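Local structure of surface-associated protein CshB (Streptococcus gordonii, 6YZG) at residues K52-G57 with L211-V216. The protein is a cell-wall-anchored streptococcal surface adhesin, probably binding host fibronectin, whose non-repetitive domain 2 makes up most of this chain. Residues are numbered along the deposited sequence; the frame is centred on the assembly and turned at random.
Sequences KKRVAG and LSPDTV
With CG of R54 anti to its carbonyl carbon (chi1 -64°) and the chain fully extended from there to NE, the guanidinium of R54 reaches from the last turn of helix 49-55 to L211 and P213. These two lie in the loop between helix 198-201 and strand 224-229, and the contact ties helix to loop within the CshA-type non-repetitive domain 2 of this adhesin. The pyrrolidine ring of P213 crosses the arginine side chain at about a right angle and places CD over one guanidinium face, offset toward the rim, 3.4 Å from NH2 of R54. NH1 of R54 comes within 3.2 Å of the carbonyl O of L211, but obliquely and at an angle too poor for a hydrogen bond; its stronger polar partner is the carbonyl O of K209, just upstream. NE of R54 forms a salt bridge with D285 of the second subunit, so one side chain joins helix, loop and second subunit; T288 of that subunit packs on P213. Around P213 the loop folds on its own side chains. OG of S212 accepts from N of D214 at 3.1 Å, with an N-H...O angle of 151°, an ST turn, and an Asx turn follows at D214, whose OD2 is hydrogen-bonded to OG1 of T217 and N of G219. OD1 of D214 accepts from N of V216 at 3.0 Å, the donor lying 36° out of the carboxylate plane.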
# COMPACT_ATOMS: atom_id res chain seq x y z
N LYS A 52 -11.47 20.73 -18.25
CA LYS A 52 -12.39 21.20 -19.35
C LYS A 52 -11.82 20.74 -20.68
O LYS A 52 -12.55 20.09 -21.50
CB LYS A 52 -12.56 22.70 -19.29
CG LYS A 52 -13.43 23.23 -20.42
CD LYS A 52 -13.40 24.70 -20.53
CE LYS A 52 -14.51 25.18 -21.45
NZ LYS A 52 -14.33 26.62 -21.74
N LYS A 53 -10.54 20.96 -20.91
CA LYS A 53 -9.93 20.57 -22.21
C LYS A 53 -9.84 19.05 -22.38
O LYS A 53 -9.96 18.59 -23.48
CB LYS A 53 -8.62 21.31 -22.42
CG LYS A 53 -8.77 22.83 -22.50
CD LYS A 53 -7.50 23.62 -22.51
CE LYS A 53 -7.69 25.08 -22.16
NZ LYS A 53 -6.39 25.79 -22.08
N ARG A 54 -9.60 18.31 -21.31
CA ARG A 54 -9.52 16.87 -21.41
C ARG A 54 -10.89 16.26 -21.77
O ARG A 54 -10.89 15.23 -22.44
CB ARG A 54 -8.99 16.22 -20.13
CG ARG A 54 -7.55 16.64 -19.83
CD ARG A 54 -7.13 15.97 -18.57
NE ARG A 54 -5.71 16.22 -18.21
CZ ARG A 54 -5.12 15.70 -17.16
NH1 ARG A 54 -5.79 14.96 -16.29
NH2 ARG A 54 -3.87 16.02 -16.84
N VAL A 55 -11.99 16.84 -21.30
CA VAL A 55 -13.32 16.19 -21.58
C VAL A 55 -13.96 16.83 -22.82
O VAL A 55 -15.00 16.28 -23.25
CB VAL A 55 -14.30 16.25 -20.38
CG1 VAL A 55 -13.80 15.44 -19.21
CG2 VAL A 55 -14.61 17.66 -19.95
N ALA A 56 -13.42 17.89 -23.38
CA ALA A 56 -14.08 18.59 -24.52
C ALA A 56 -14.32 17.57 -25.64
O ALA A 56 -13.39 16.82 -26.02
CB ALA A 56 -13.18 19.68 -25.01
N GLY A 57 -15.55 17.60 -26.17
CA GLY A 57 -15.85 16.80 -27.38
C GLY A 57 -16.05 15.34 -27.08
O GLY A 57 -16.14 14.54 -28.04
N LEU A 211 -6.59 10.99 -14.88
CA LEU A 211 -5.34 10.29 -15.15
C LEU A 211 -4.46 11.12 -16.05
O LEU A 211 -4.94 11.91 -16.88
CB LEU A 211 -5.68 8.93 -15.74
CG LEU A 211 -6.53 8.01 -14.86
CD1 LEU A 211 -6.68 6.65 -15.53
CD2 LEU A 211 -6.00 7.96 -13.46
N SER A 212 -3.16 10.93 -15.90
CA SER A 212 -2.20 11.66 -16.77
C SER A 212 -2.38 11.24 -18.22
O SER A 212 -2.44 10.05 -18.54
CB SER A 212 -0.79 11.41 -16.34
OG SER A 212 0.08 12.23 -17.13
N PRO A 213 -2.34 12.18 -19.14
CA PRO A 213 -2.23 11.85 -20.58
C PRO A 213 -0.91 11.16 -20.90
O PRO A 213 -0.81 10.43 -21.86
CB PRO A 213 -2.22 13.25 -21.23
CG PRO A 213 -2.93 14.13 -20.32
CD PRO A 213 -2.59 13.61 -18.94
N ASP A 214 0.11 11.37 -20.07
CA ASP A 214 1.49 10.87 -20.24
C ASP A 214 1.64 9.63 -19.39
O ASP A 214 2.00 9.69 -18.22
CB ASP A 214 2.49 11.98 -19.89
CG ASP A 214 3.90 11.52 -19.93
OD1 ASP A 214 4.20 10.35 -20.31
OD2 ASP A 214 4.73 12.30 -19.41
N THR A 215 1.38 8.47 -20.01
CA THR A 215 1.46 7.18 -19.27
C THR A 215 2.89 6.74 -18.99
O THR A 215 3.10 5.83 -18.14
CB THR A 215 0.73 6.05 -20.01
OG1 THR A 215 1.48 5.66 -21.16
CG2 THR A 215 -0.65 6.46 -20.38
N VAL A 216 3.90 7.42 -19.54
CA VAL A 216 5.30 7.01 -19.38
C VAL A 216 5.93 7.69 -18.18
O VAL A 216 6.54 7.06 -17.35
CB VAL A 216 6.12 7.28 -20.65
CG1 VAL A 216 7.60 6.98 -20.46
CG2 VAL A 216 5.50 6.52 -21.79